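Local coordinates for salivary protein FS50 (Xenopsylla cheopis, PDB 5K6D) that inhibits the host voltage-gated sodium channel Nav1.5 as a secreted, disulfide-rich component of flea saliva, at residues A26-C32 against K70-C75; W2-C8 against H48-L54. All coordinates share one frame; numbering follows the deposited sequence.

Contact 1 of 2, residues A26-C32 against K70-C75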
# COMPACT_ATOMS: atom_id res chain seq x y z
N ALA A 26 0.72 4.34 4.49
CA ALA A 26 0.21 4.75 3.19
C ALA A 26 -0.85 3.76 2.72
O ALA A 26 -0.59 2.55 2.68
CB ALA A 26 1.32 4.84 2.18
N THR A 27 -2.01 4.26 2.33
CA THR A 27 -3.03 3.39 1.78
C THR A 27 -2.82 3.21 0.29
O THR A 27 -3.05 4.13 -0.51
CB THR A 27 -4.43 3.94 2.03
OG1 THR A 27 -4.63 4.07 3.45
CG2 THR A 27 -5.48 3.00 1.45
N ALA A 28 -2.36 2.02 -0.08
CA ALA A 28 -2.21 1.63 -1.48
C ALA A 28 -3.52 0.98 -1.89
O ALA A 28 -3.74 -0.22 -1.72
CB ALA A 28 -1.04 0.69 -1.65
N LYS A 29 -4.41 1.82 -2.40
CA LYS A 29 -5.77 1.41 -2.69
C LYS A 29 -5.82 0.25 -3.68
O LYS A 29 -5.13 0.25 -4.70
CB LYS A 29 -6.54 2.60 -3.26
CG LYS A 29 -8.01 2.32 -3.49
CD LYS A 29 -8.71 3.58 -3.98
CE LYS A 29 -10.20 3.36 -4.18
NZ LYS A 29 -10.89 3.08 -2.89
N GLY A 30 -6.64 -0.74 -3.36
CA GLY A 30 -6.97 -1.81 -4.29
C GLY A 30 -5.95 -2.90 -4.53
O GLY A 30 -6.25 -3.86 -5.26
N GLN A 31 -4.77 -2.82 -3.94
CA GLN A 31 -3.72 -3.78 -4.29
C GLN A 31 -4.05 -5.19 -3.82
O GLN A 31 -3.50 -6.16 -4.34
CB GLN A 31 -2.36 -3.36 -3.72
CG GLN A 31 -1.83 -2.04 -4.25
CD GLN A 31 -1.48 -2.09 -5.72
OE1 GLN A 31 -1.05 -3.14 -6.23
NE2 GLN A 31 -1.67 -0.99 -6.42
N CYS A 32 -4.95 -5.33 -2.85
CA CYS A 32 -5.31 -6.64 -2.32
C CYS A 32 -6.69 -7.12 -2.78
O CYS A 32 -7.28 -8.02 -2.18
CB CYS A 32 -5.24 -6.62 -0.79
SG CYS A 32 -3.59 -6.25 -0.17
N LYS A 70 -10.14 -4.68 3.39
CA LYS A 70 -9.44 -5.89 2.96
C LYS A 70 -8.94 -5.83 1.52
O LYS A 70 -8.05 -6.59 1.14
CB LYS A 70 -10.35 -7.11 3.13
CG LYS A 70 -11.55 -7.14 2.19
CD LYS A 70 -12.46 -8.32 2.51
CE LYS A 70 -13.83 -8.16 1.86
NZ LYS A 70 -13.77 -8.35 0.37
N GLU A 71 -9.49 -4.93 0.71
CA GLU A 71 -9.03 -4.78 -0.67
C GLU A 71 -7.82 -3.86 -0.77
O GLU A 71 -7.18 -3.80 -1.82
CB GLU A 71 -10.16 -4.24 -1.55
CG GLU A 71 -11.37 -5.16 -1.63
CD GLU A 71 -12.36 -4.74 -2.70
OE1 GLU A 71 -12.40 -3.54 -3.05
OE2 GLU A 71 -13.10 -5.62 -3.19
N ASP A 72 -7.52 -3.15 0.30
CA ASP A 72 -6.42 -2.20 0.30
C ASP A 72 -5.17 -2.79 0.94
O ASP A 72 -5.23 -3.71 1.75
CB ASP A 72 -6.80 -0.89 0.99
CG ASP A 72 -7.85 -0.10 0.23
OD1 ASP A 72 -8.10 -0.39 -0.96
OD2 ASP A 72 -8.43 0.83 0.84
N CYS A 73 -4.04 -2.22 0.54
CA CYS A 73 -2.73 -2.58 1.03
C CYS A 73 -2.22 -1.39 1.84
O CYS A 73 -2.37 -0.26 1.42
CB CYS A 73 -1.84 -2.89 -0.17
SG CYS A 73 -0.06 -2.98 0.09
N TYR A 74 -1.63 -1.65 3.01
CA TYR A 74 -1.21 -0.59 3.92
C TYR A 74 0.29 -0.67 4.11
O TYR A 74 0.82 -1.64 4.67
CB TYR A 74 -1.97 -0.70 5.25
CG TYR A 74 -3.46 -0.54 5.04
CD1 TYR A 74 -4.26 -1.63 4.73
CD2 TYR A 74 -4.06 0.71 5.12
CE1 TYR A 74 -5.62 -1.48 4.51
CE2 TYR A 74 -5.42 0.87 4.91
CZ TYR A 74 -6.19 -0.23 4.62
OH TYR A 74 -7.55 -0.10 4.41
N CYS A 75 0.98 0.37 3.63
CA CYS A 75 2.43 0.39 3.58
C CYS A 75 3.06 1.17 4.71
O CYS A 75 2.62 2.28 5.03
CB CYS A 75 2.91 0.98 2.26
SG CYS A 75 2.28 0.18 0.78
O HOH W 1 -9.29 3.23 -0.31
O HOH W 2 -10.38 0.33 -2.24
O HOH W 3 -9.27 -9.01 -0.23
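A26 and A28 pair with C75 and C73 as antiparallel hydrogen-bonded partners, and T27 faces Y74 as the non-hydrogen-bonded pair between them. Strand 26-28 thereby forms one edge of the three-stranded sheet in a cysteine-stabilised alpha/beta (CSαβ) fold; strand 73-76 is central and sends C73 and C75 to C45 and C49 of helix 38-51. The two strands run antiparallel at 148°, their axes 4.7 Å apart. CB of A28 packs on CB of C73 at 4.0 Å and also touches SG of C75, on the face that the helix covers.

Beyond A28 the chain reverses in a type II turn ending at Q31, and the side chain of D72 reaches into it. The CB of D72 lies near T27 CG2 and the carbonyl oxygen of A28. Its CG is anti to the carbonyl carbon (chi1 -68°), which sets the carboxylate beside the turn. There OD1 accepts the backbone N-H of G30 at 2.8 Å, on its anti side and 33° out of the carboxylate plane, while OD2 lies 3.7 Å from the methyl CG2 of T27. Each oxygen also accepts a hydrogen bond from its own water, and both waters accept from NZ of K29. NZ and D72 OD1 remain 4.9 Å apart, so the lysine and carboxylate are linked through solvent and not by direct contact; the ammonium would probably still help to stabilise the negative charge.

Beyond the turn the two segments stay in contact. SG of C32, disulfide-bonded to C60, packs against CB of C73, and N of C32 donates to O of E71 at 2.9 Å. One further water donates to both the C32 and K70 carbonyl oxygens, 3.0 Å from each.

Contact 2 of 2, residues W2-C8 against H48-L54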
# COMPACT_ATOMS: atom_id res chain seq x y z
N TRP A 2 6.91 11.34 5.42
CA TRP A 2 7.01 10.40 4.31
C TRP A 2 6.21 10.91 3.13
O TRP A 2 5.01 11.18 3.26
CB TRP A 2 6.52 9.02 4.73
CG TRP A 2 6.75 7.92 3.75
CD1 TRP A 2 7.64 7.88 2.72
CD2 TRP A 2 6.05 6.68 3.73
NE1 TRP A 2 7.53 6.68 2.05
CE2 TRP A 2 6.57 5.92 2.66
CE3 TRP A 2 5.04 6.13 4.52
CZ2 TRP A 2 6.10 4.66 2.36
CZ3 TRP A 2 4.58 4.88 4.22
CH2 TRP A 2 5.10 4.15 3.15
N LYS A 3 6.88 11.05 2.00
CA LYS A 3 6.20 11.39 0.76
C LYS A 3 6.15 10.18 -0.16
O LYS A 3 7.13 9.44 -0.28
CB LYS A 3 6.90 12.55 0.05
CG LYS A 3 6.88 13.85 0.84
CD LYS A 3 7.36 15.01 -0.00
CE LYS A 3 7.58 16.25 0.85
NZ LYS A 3 8.67 16.05 1.84
N VAL A 4 5.00 9.97 -0.79
CA VAL A 4 4.82 8.86 -1.71
C VAL A 4 4.20 9.37 -3.01
O VAL A 4 3.74 10.51 -3.09
CB VAL A 4 3.92 7.75 -1.12
CG1 VAL A 4 4.55 7.16 0.15
CG2 VAL A 4 2.52 8.27 -0.83
N SER A 5 4.18 8.53 -4.03
CA SER A 5 3.66 8.94 -5.33
C SER A 5 2.17 8.65 -5.49
O SER A 5 1.59 7.85 -4.73
CB SER A 5 4.42 8.23 -6.44
OG SER A 5 4.17 6.83 -6.37
N GLU A 6 1.55 9.27 -6.49
CA GLU A 6 0.20 8.86 -6.88
C GLU A 6 0.13 7.37 -7.18
O GLU A 6 -0.84 6.70 -6.83
CB GLU A 6 -0.26 9.63 -8.12
CG GLU A 6 -0.46 11.10 -7.92
CD GLU A 6 -1.10 11.78 -9.12
OE1 GLU A 6 -1.12 11.19 -10.22
OE2 GLU A 6 -1.60 12.92 -8.96
N ARG A 7 1.15 6.85 -7.86
CA ARG A 7 1.19 5.43 -8.17
C ARG A 7 1.10 4.58 -6.91
O ARG A 7 0.41 3.57 -6.88
CB ARG A 7 2.45 5.09 -8.95
CG ARG A 7 2.46 5.66 -10.34
CD ARG A 7 3.77 5.36 -11.01
NE ARG A 7 3.93 3.94 -11.34
CZ ARG A 7 4.91 3.15 -10.91
NH1 ARG A 7 5.84 3.60 -10.07
NH2 ARG A 7 4.94 1.89 -11.32
N CYS A 8 1.80 5.01 -5.87
CA CYS A 8 1.72 4.33 -4.59
C CYS A 8 0.28 4.28 -4.09
O CYS A 8 -0.23 3.20 -3.74
CB CYS A 8 2.62 5.02 -3.57
SG CYS A 8 2.35 4.57 -1.86
N HIS A 48 4.52 -3.90 -3.76
CA HIS A 48 4.04 -2.56 -4.09
C HIS A 48 4.56 -1.56 -3.06
O HIS A 48 5.03 -0.47 -3.40
CB HIS A 48 2.51 -2.55 -4.16
CG HIS A 48 1.94 -1.21 -4.52
ND1 HIS A 48 1.86 -0.74 -5.81
CD2 HIS A 48 1.46 -0.23 -3.72
CE1 HIS A 48 1.34 0.47 -5.79
NE2 HIS A 48 1.08 0.80 -4.54
N CYS A 49 4.52 -1.95 -1.80
CA CYS A 49 4.98 -1.07 -0.73
C CYS A 49 6.46 -0.76 -0.81
O CYS A 49 6.86 0.39 -0.66
CB CYS A 49 4.65 -1.67 0.63
SG CYS A 49 2.88 -1.75 0.97
N THR A 50 7.30 -1.77 -1.04
CA THR A 50 8.73 -1.52 -1.09
C THR A 50 9.17 -0.95 -2.45
O THR A 50 10.06 -0.10 -2.51
CB THR A 50 9.56 -2.79 -0.82
OG1 THR A 50 9.26 -3.77 -1.82
CG2 THR A 50 9.27 -3.35 0.57
N GLY A 51 8.55 -1.42 -3.53
CA GLY A 51 8.99 -1.07 -4.86
C GLY A 51 8.37 0.17 -5.46
O GLY A 51 8.96 0.78 -6.33
N VAL A 52 7.17 0.53 -5.00
CA VAL A 52 6.47 1.69 -5.55
C VAL A 52 6.31 2.77 -4.49
O VAL A 52 6.67 3.93 -4.73
CB VAL A 52 5.10 1.30 -6.17
CG1 VAL A 52 4.39 2.52 -6.72
CG2 VAL A 52 5.28 0.25 -7.28
N CYS A 53 5.82 2.41 -3.31
CA CYS A 53 5.73 3.37 -2.21
C CYS A 53 7.09 3.67 -1.56
O CYS A 53 7.21 4.64 -0.83
CB CYS A 53 4.75 2.88 -1.14
SG CYS A 53 3.04 2.67 -1.71
N LEU A 54 8.09 2.84 -1.83
CA LEU A 54 9.44 2.98 -1.28
C LEU A 54 9.42 2.97 0.25
O LEU A 54 10.17 3.69 0.91
CB LEU A 54 10.11 4.25 -1.82
CG LEU A 54 10.08 4.41 -3.34
CD1 LEU A 54 10.80 5.69 -3.76
CD2 LEU A 54 10.66 3.20 -4.05
O HOH W 4 8.11 7.24 -1.45
O HOH W 5 6.39 6.61 -3.77
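C8 and C53 bring their CA atoms to 4.8 Å where the first turn of helix 6-10 meets the chain leaving helix 38-51. In the latter, O of H48 accepts both V52 N and C53 N, and L54 then leaves helical geometry with positive phi. S5 is the N-cap of the short helix, its OG accepting C8 N at 3.0 Å.

The cysteines are joined SG to SG with a chi3 of 94°; SG of C8 is anti to its backbone N, whereas that of C53 lies beside its own. Next to the disulfide, the H48 imidazole donates from NE2 to O of C8 at 2.8 Å. This bond is almost straight (174°), in the ring plane and on a lone pair of the carbonyl, so it fixes the ring's rotation; at the same ring edge CE1 lies 3.4 Å from O of R7. V52 CG1 lies over one face of the R7 guanidinium, 3.8 Å from NH1.

Farther out, the W2 indole presents CZ2 edge-on to O of C53 at 3.4 Å, while V4 CG1 sits over one indole face, toward its rim. Two waters bridge the backbones, one from K3 O to C53 O and the other from S5 N to V52 O. The C8-C53 disulfide thus ties the N-terminal segment to the chain just past the C-terminal end of helix 38-51, supplementing the helix-to-strand disulfides typical of the CSαβ fold.

Overall arrangement
Contacts 1 and 2 have centres about 11 Å apart and meet through the CSαβ core. The C49-C75 disulfide joins them covalently, and SG of C73 lies 3.3 Å from SG of C49, which places the two helix-to-strand bridges side by side. Elsewhere the contacts meet by packing alone: A28 CB lies 3.4 Å from C8 O, and C75 O 3.4 Å from W2 CZ3. H48 itself touches A28 and Q31 of contact 1. The four segments alternate along the chain, and the disulfide joins the two contacts across that order. Together they form part of the compact, disulfide-braced scaffold of this sodium-channel inhibitor.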